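Local coordinates for protein homocitrate synthase (Sulfolobus acidocaldarius, PDB 6KTQ) that catalyses the aldol-type condensation of acetyl-CoA with 2-oxoglutarate to give homocitrate, the first step of lysine biosynthesis through alpha-aminoadipate, at residues 39-44 with 56-60; 284-288 with 338-342; 53-57 with 84-89. All coordinates share one frame; numbering follows the deposited sequence.

In the fold
Contacts 1 and 3 both use helix 53-66 of the TIM barrel and share R56, whose charged end serves contact 1 while its CD lies against G85 in contact 3; A60 and I89 touch between them. Contact 1 is the buried one, joining the active-site loop to the helix through leucine packing and a salt bridge. Contact 3, farther from the chain centre, has a glycine and valine in its interior and charged D54 and R88 at its outer edge. Contact 2 stands apart, its centre about 21 Å from that of contact 1. Partly buried, it ties residues 284-288 to the 338-342 loop by backbone closeness and an aromatic ring, with lysine and arginine outside.

Contact 1. Residues 39-44 with 56-60; sequences TLREGE and RVEIA. With AKG (2-oxoglutaric acid), chain D.
R56 and I59 of helix 53-66 pack against L40, in the loop that leaves the first strand of a TIM barrel and carries the D-x-x-x-R-E signature of the DRE-TIM family. The CB of R56 sets the chain off beside this loop, with chi1 at -108°, off a staggered position. CG rests on L40 CG at 4.0 Å, so the arginine's methylenes behave as part of the apolar packing. From CG to NE the chain is extended; CD passes on toward the next helix, and NE donates to the carbonyl oxygen of A73. The end of the guanidinium closes on one oxygen: NH2 reaches E44 OE1 at 2.8 Å (147° at the hydrogen) and NH1 reaches that same OE1 at 3.0 Å. NH1 also lies close to L40 O, at an angle too poor for a hydrogen bond. OE1 lies near the guanidinium plane, yet both donors come to it from above one face of the carboxylate, the two planes being turned 56° apart. The other oxygen, E44 OE2, accepts from the backbone N of F51. A leucine in place of the arginine would probably leave the E44 carboxylate without its charge partner and A73 O without the N-H of this side chain. Branched L40 suits its place by spreading two methyls over the helix: CD1 meets I59 CG2 at 3.7 Å, and CD2 sits 4.0 Å from A60 CB. The loop thus anchored presents R41 and E42 to the active site. E42 OE1 binds zinc together with H227 and H229, and E42 CB lies over the centre of one face of the R41 guanidinium. R41 NE is paired with E72, while R41 NH2 donates to the keto oxygen O5 of 2-oxoglutarate at 3.2 Å.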
# COMPACT_ATOMS: atom_id res chain seq x y z
N THR A 39 -2.25 -29.20 7.41
CA THR A 39 -2.76 -30.15 8.41
C THR A 39 -2.03 -31.50 8.26
O THR A 39 -1.65 -32.11 9.24
CB THR A 39 -4.28 -30.32 8.29
OG1 THR A 39 -4.92 -29.04 8.49
CG2 THR A 39 -4.84 -31.27 9.34
N LEU A 40 -1.78 -31.89 7.01
CA LEU A 40 -1.18 -33.18 6.71
C LEU A 40 0.34 -33.19 6.75
O LEU A 40 0.94 -34.25 6.63
CB LEU A 40 -1.65 -33.64 5.34
CG LEU A 40 -2.95 -34.42 5.19
CD1 LEU A 40 -3.85 -34.50 6.40
CD2 LEU A 40 -3.71 -34.06 3.92
N ARG A 41 0.97 -32.04 6.92
CA ARG A 41 2.40 -32.00 7.09
C ARG A 41 2.71 -31.37 8.47
O ARG A 41 2.95 -32.10 9.45
CB ARG A 41 3.06 -31.25 5.93
CG ARG A 41 4.55 -31.49 5.76
CD ARG A 41 5.42 -30.72 6.73
NE ARG A 41 5.24 -29.28 6.60
CZ ARG A 41 5.68 -28.37 7.47
NH1 ARG A 41 5.47 -27.09 7.23
NH2 ARG A 41 6.32 -28.72 8.59
N GLU A 42 2.69 -30.04 8.55
CA GLU A 42 2.84 -29.36 9.84
C GLU A 42 1.91 -29.98 10.90
O GLU A 42 2.35 -30.23 12.03
CB GLU A 42 2.56 -27.86 9.69
CG GLU A 42 2.67 -27.05 10.99
CD GLU A 42 4.10 -26.89 11.48
OE1 GLU A 42 4.97 -26.52 10.65
OE2 GLU A 42 4.38 -27.09 12.69
N GLY A 43 0.66 -30.21 10.54
CA GLY A 43 -0.34 -30.67 11.51
C GLY A 43 -0.01 -32.03 12.13
O GLY A 43 -0.29 -32.27 13.31
N GLU A 44 0.56 -32.92 11.33
CA GLU A 44 0.98 -34.23 11.85
C GLU A 44 2.28 -34.15 12.65
O GLU A 44 2.73 -35.15 13.18
CB GLU A 44 1.10 -35.26 10.71
CG GLU A 44 0.68 -36.64 11.13
CD GLU A 44 0.95 -37.72 10.09
OE1 GLU A 44 1.63 -37.46 9.06
OE2 GLU A 44 0.47 -38.84 10.31
N ARG A 56 -5.68 -39.33 6.13
CA ARG A 56 -4.97 -38.35 5.32
C ARG A 56 -5.71 -38.05 4.06
O ARG A 56 -5.89 -36.90 3.70
CB ARG A 56 -3.67 -38.94 4.84
CG ARG A 56 -2.43 -38.42 5.45
CD ARG A 56 -1.25 -38.63 4.48
NE ARG A 56 -0.25 -37.65 4.82
CZ ARG A 56 0.39 -37.63 5.98
NH1 ARG A 56 1.24 -36.66 6.21
NH2 ARG A 56 0.21 -38.59 6.89
N VAL A 57 -6.08 -39.11 3.35
CA VAL A 57 -6.86 -38.99 2.13
C VAL A 57 -8.22 -38.33 2.40
O VAL A 57 -8.65 -37.46 1.62
CB VAL A 57 -7.04 -40.36 1.43
CG1 VAL A 57 -8.04 -40.26 0.29
CG2 VAL A 57 -5.70 -40.87 0.94
N GLU A 58 -8.90 -38.71 3.47
CA GLU A 58 -10.20 -38.11 3.75
C GLU A 58 -10.05 -36.60 4.04
O GLU A 58 -10.86 -35.78 3.61
CB GLU A 58 -10.94 -38.81 4.90
CG GLU A 58 -12.40 -38.40 5.04
CD GLU A 58 -13.18 -39.11 6.17
OE1 GLU A 58 -12.63 -39.98 6.88
OE2 GLU A 58 -14.36 -38.78 6.38
N ILE A 59 -9.03 -36.25 4.81
CA ILE A 59 -8.78 -34.83 5.10
C ILE A 59 -8.47 -34.06 3.80
O ILE A 59 -9.03 -32.99 3.58
CB ILE A 59 -7.68 -34.67 6.14
CG1 ILE A 59 -8.16 -35.19 7.50
CG2 ILE A 59 -7.27 -33.21 6.27
CD1 ILE A 59 -7.05 -35.36 8.51
N ALA A 60 -7.61 -34.61 2.94
CA ALA A 60 -7.25 -33.94 1.68
C ALA A 60 -8.48 -33.65 0.82
O ALA A 60 -8.59 -32.57 0.24
CB ALA A 60 -6.21 -34.76 0.91
C1 AKG D . 9.07 -24.10 9.85
O1 AKG D . 8.43 -23.56 10.77
O2 AKG D . 10.27 -23.79 9.65
C2 AKG D . 8.40 -25.12 9.01
O5 AKG D . 7.64 -25.95 9.53
C3 AKG D . 8.60 -25.10 7.50
C4 AKG D . 7.52 -24.17 6.93
C5 AKG D . 7.39 -24.12 5.41
O3 AKG D . 6.97 -23.03 4.93
O4 AKG D . 7.71 -25.13 4.71

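Contact 2. Residues 284-288 with 338-342. With SO4 (sulfate ion), chain G.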
# COMPACT_ATOMS: atom_id res chain seq x y z
N LEU A 284 -16.77 -20.81 3.94
CA LEU A 284 -16.90 -20.49 5.35
C LEU A 284 -17.91 -21.34 6.10
O LEU A 284 -17.79 -21.54 7.31
CB LEU A 284 -17.24 -19.01 5.56
CG LEU A 284 -16.18 -18.03 5.03
CD1 LEU A 284 -16.63 -16.59 5.29
CD2 LEU A 284 -14.81 -18.29 5.66
N LYS A 285 -18.91 -21.83 5.38
CA LYS A 285 -19.99 -22.56 6.00
C LYS A 285 -19.61 -23.99 6.32
O LYS A 285 -20.39 -24.67 6.98
CB LYS A 285 -21.21 -22.55 5.08
CG LYS A 285 -21.92 -21.20 5.10
CD LYS A 285 -23.17 -21.25 4.23
CE LYS A 285 -24.18 -20.20 4.62
NZ LYS A 285 -23.81 -18.91 4.02
N LYS A 286 -18.45 -24.44 5.85
CA LYS A 286 -17.99 -25.80 6.05
C LYS A 286 -16.80 -25.91 7.03
O LYS A 286 -16.27 -27.01 7.24
CB LYS A 286 -17.63 -26.42 4.70
CG LYS A 286 -18.85 -26.71 3.83
CD LYS A 286 -18.48 -27.39 2.51
CE LYS A 286 -17.92 -28.81 2.69
NZ LYS A 286 -18.65 -29.64 3.70
N LEU A 287 -16.41 -24.79 7.64
CA LEU A 287 -15.31 -24.79 8.58
C LEU A 287 -15.58 -25.72 9.78
O LEU A 287 -14.70 -26.47 10.17
CB LEU A 287 -15.01 -23.37 9.05
CG LEU A 287 -14.46 -22.46 7.95
CD1 LEU A 287 -14.34 -21.02 8.43
CD2 LEU A 287 -13.11 -22.99 7.49
N SER A 288 -16.77 -25.66 10.36
CA SER A 288 -17.10 -26.51 11.49
C SER A 288 -16.96 -27.99 11.16
O SER A 288 -16.40 -28.76 11.94
CB SER A 288 -18.51 -26.23 11.98
OG SER A 288 -18.51 -25.04 12.74
N GLU A 338 -24.68 -17.44 10.92
CA GLU A 338 -25.00 -18.12 9.66
C GLU A 338 -23.88 -17.97 8.65
O GLU A 338 -23.76 -18.78 7.74
CB GLU A 338 -26.32 -17.58 9.07
CG GLU A 338 -27.55 -17.92 9.92
CD GLU A 338 -27.72 -17.06 11.19
OE1 GLU A 338 -27.08 -15.98 11.35
OE2 GLU A 338 -28.54 -17.47 12.05
N THR A 339 -23.04 -16.95 8.82
CA THR A 339 -21.87 -16.78 7.96
C THR A 339 -21.05 -18.05 7.95
O THR A 339 -20.40 -18.39 6.93
CB THR A 339 -20.95 -15.64 8.47
OG1 THR A 339 -21.72 -14.46 8.70
CG2 THR A 339 -19.85 -15.31 7.47
N PHE A 340 -21.01 -18.72 9.10
CA PHE A 340 -20.24 -19.94 9.26
C PHE A 340 -21.13 -21.19 9.36
O PHE A 340 -20.68 -22.24 9.79
CB PHE A 340 -19.32 -19.77 10.47
CG PHE A 340 -18.50 -18.51 10.40
CD1 PHE A 340 -17.43 -18.41 9.53
CD2 PHE A 340 -18.85 -17.40 11.15
CE1 PHE A 340 -16.71 -17.24 9.41
CE2 PHE A 340 -18.12 -16.23 11.06
CZ PHE A 340 -17.05 -16.15 10.19
N GLY A 341 -22.38 -21.10 8.93
CA GLY A 341 -23.31 -22.23 9.05
C GLY A 341 -23.70 -22.55 10.48
O GLY A 341 -24.14 -23.67 10.77
N ARG A 342 -23.55 -21.59 11.39
CA ARG A 342 -23.86 -21.82 12.81
C ARG A 342 -25.07 -21.02 13.25
O ARG A 342 -25.56 -20.18 12.50
CB ARG A 342 -22.65 -21.50 13.67
CG ARG A 342 -21.42 -22.22 13.14
CD ARG A 342 -20.32 -22.27 14.14
NE ARG A 342 -20.70 -23.01 15.34
CZ ARG A 342 -20.04 -22.89 16.47
NH1 ARG A 342 -18.98 -22.09 16.54
NH2 ARG A 342 -20.40 -23.60 17.54
S SO4 G . -23.76 -24.94 15.76
O1 SO4 G . -24.61 -23.80 15.43
O2 SO4 G . -24.57 -26.15 15.93
O3 SO4 G . -23.09 -24.69 17.07
O4 SO4 G . -22.70 -25.18 14.77
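The backbones of K285 and F340 run close together, their CA atoms 4.2 Å apart, where the chain entering helix 287-298 meets a loop of the region that follows the TIM barrel. No hydrogen bond crosses the contact. Its backbone part is instead a CA-H...O contact, F340 CA lying 3.5 Å from the carbonyl oxygen of L284 with 143° at the hydrogen. G341 suits such closeness: its phi is positive, and a CB there would collide with K285 O. The loop is turned back on itself by the bond from G341 N to E338 O.

The apolar part belongs to F340 and two leucines. The F340 side chain sets out away from 284-288, although CB still touches it; with CG anti to the carbonyl carbon (chi1 -52°) the ring swings back, and CD1 comes 4.0 Å from L284 CB. The L284 side chain lies beside the ring and points the same way, while L287 CD1 approaches obliquely. T339 CB is set over one ring face, toward the rim, and A271 of helix 266-277 also touches the ring, so a flat aromatic residue fills the seam between several elements.

Polar groups take the outer side. K285 lays its methylenes along the loop, CG 3.7 Å from T339 O; the chain turns at its end, bringing CE to 3.5 Å from E338 O with NZ close by. A long flexible lysine suits this exposed position. S288 OG meets R342 CD at 3.6 Å. R342 NH1 donates to the carbonyl oxygens of I308 and G310, and the edge of its guanidinium faces a sulfate, probably from the crystallisation liquor: NE bonds to O4 at 3.0 Å and NH2 to O3 at 2.9 Å.

Contact 3. Residues 53-57 with 84-89; sequences TDQRV and EGIRRI
T53 and V57, one turn apart on helix 53-66, face G85 and R88 of helix 80-94. T53 CG2 rests 3.7 Å from G85 CA and 4.2 Å from E84 CG, and R56 passes its CD over the same glycine at 4.0 Å. A CB on G85 would run into R56 CD, so the bare CA is what lets the arginine slip between the helices on its way inward. One turn further along, V57 CG2 touches R88 CB at 3.8 Å and also sits over the centre of one face of the R88 guanidinium, 3.8 Å above its plane. A branched valine thus meets both the root and the flat end of the arginine, which it can do because the R88 chain is bent at chi2 (-126°) and chi3 and folds across it. At the outer edge, where opposite charges suit, R88 NH2 is modelled beside D54 OD1, too close for the detail of this salt bridge to be trusted. V57 CG2 further packs on I89 CG1.

Behind these groups comes a second shell. T53 OG1 makes a weak hydrogen bond to D81 O, which probably helps set the rotation that points CG2 at the glycine. The E84 carboxylate is gripped side-on from within its own helix: R87 NH1 binds E84 OE2 at 2.7 Å and R87 NE binds OE1.

The two helices run in roughly the same direction: the axes of segments 53-57 and 84-89 approach to 8.9 Å and cross at -38°, and both helices are neighbours on the outside of the TIM barrel. Strand 70-74 lies between them in the chain; I86 and I89 both press on its A73, and V57 continues the seam onto L92 farther along helix 80-94.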
# COMPACT_ATOMS: atom_id res chain seq x y z
N THR A 53 -3.22 -43.52 6.54
CA THR A 53 -3.30 -43.14 5.13
C THR A 53 -4.73 -42.77 4.74
O THR A 53 -4.96 -41.72 4.13
CB THR A 53 -2.71 -44.24 4.24
OG1 THR A 53 -1.30 -44.29 4.46
CG2 THR A 53 -2.95 -43.98 2.79
N ASP A 54 -5.69 -43.59 5.12
CA ASP A 54 -7.09 -43.32 4.79
C ASP A 54 -7.54 -41.99 5.40
O ASP A 54 -8.31 -41.27 4.80
CB ASP A 54 -8.02 -44.40 5.33
CG ASP A 54 -7.84 -45.75 4.63
OD1 ASP A 54 -7.45 -45.78 3.46
OD2 ASP A 54 -8.09 -46.79 5.28
N GLN A 55 -7.11 -41.71 6.63
CA GLN A 55 -7.47 -40.44 7.29
C GLN A 55 -6.93 -39.22 6.53
O GLN A 55 -7.63 -38.23 6.35
CB GLN A 55 -6.94 -40.43 8.72
CG GLN A 55 -7.85 -41.25 9.63
CD GLN A 55 -7.25 -41.58 10.98
OE1 GLN A 55 -6.14 -41.23 11.31
NE2 GLN A 55 -8.00 -42.32 11.76
N ARG A 56 -5.68 -39.33 6.13
CA ARG A 56 -4.97 -38.35 5.32
C ARG A 56 -5.71 -38.05 4.06
O ARG A 56 -5.89 -36.90 3.70
CB ARG A 56 -3.67 -38.94 4.84
CG ARG A 56 -2.43 -38.42 5.45
CD ARG A 56 -1.25 -38.63 4.48
NE ARG A 56 -0.25 -37.65 4.82
CZ ARG A 56 0.39 -37.63 5.98
NH1 ARG A 56 1.24 -36.66 6.21
NH2 ARG A 56 0.21 -38.59 6.89
N VAL A 57 -6.08 -39.11 3.35
CA VAL A 57 -6.86 -38.99 2.13
C VAL A 57 -8.22 -38.33 2.40
O VAL A 57 -8.65 -37.46 1.62
CB VAL A 57 -7.04 -40.36 1.43
CG1 VAL A 57 -8.04 -40.26 0.29
CG2 VAL A 57 -5.70 -40.87 0.94
N GLU A 84 2.81 -43.28 0.90
CA GLU A 84 1.63 -43.89 0.32
C GLU A 84 0.41 -42.97 0.35
O GLU A 84 -0.39 -42.99 -0.59
CB GLU A 84 1.27 -45.18 1.04
CG GLU A 84 0.02 -45.89 0.51
CD GLU A 84 0.05 -46.18 -1.00
OE1 GLU A 84 1.14 -46.43 -1.55
OE2 GLU A 84 -1.03 -46.17 -1.64
N GLY A 85 0.25 -42.20 1.42
CA GLY A 85 -0.86 -41.24 1.52
C GLY A 85 -0.69 -40.16 0.47
O GLY A 85 -1.65 -39.78 -0.21
N ILE A 86 0.54 -39.68 0.29
CA ILE A 86 0.79 -38.64 -0.71
C ILE A 86 0.51 -39.16 -2.11
O ILE A 86 -0.15 -38.49 -2.90
CB ILE A 86 2.18 -38.05 -0.64
CG1 ILE A 86 2.33 -37.30 0.66
CG2 ILE A 86 2.41 -37.05 -1.76
CD1 ILE A 86 3.75 -36.96 1.00
N ARG A 87 0.99 -40.37 -2.39
CA ARG A 87 0.74 -41.01 -3.68
C ARG A 87 -0.77 -41.11 -3.98
O ARG A 87 -1.19 -40.77 -5.08
CB ARG A 87 1.40 -42.40 -3.73
CG ARG A 87 1.50 -43.03 -5.12
CD ARG A 87 1.64 -44.55 -5.04
NE ARG A 87 0.48 -45.18 -4.40
CZ ARG A 87 -0.71 -45.39 -4.98
NH1 ARG A 87 -1.68 -45.97 -4.28
NH2 ARG A 87 -0.93 -45.05 -6.26
N ARG A 88 -1.56 -41.55 -3.01
CA ARG A 88 -3.01 -41.66 -3.18
C ARG A 88 -3.69 -40.33 -3.46
O ARG A 88 -4.62 -40.24 -4.27
CB ARG A 88 -3.64 -42.25 -1.92
CG ARG A 88 -3.61 -43.78 -1.85
CD ARG A 88 -5.01 -44.32 -1.61
NE ARG A 88 -5.23 -44.63 -0.21
CZ ARG A 88 -6.40 -44.59 0.42
NH1 ARG A 88 -7.53 -44.24 -0.19
NH2 ARG A 88 -6.45 -44.91 1.70
N ILE A 89 -3.25 -39.31 -2.74
CA ILE A 89 -3.77 -37.98 -2.95
C ILE A 89 -3.43 -37.51 -4.36
O ILE A 89 -4.30 -36.98 -5.04
CB ILE A 89 -3.22 -37.00 -1.89
CG1 ILE A 89 -3.86 -37.31 -0.53
CG2 ILE A 89 -3.53 -35.57 -2.30
CD1 ILE A 89 -3.12 -36.77 0.69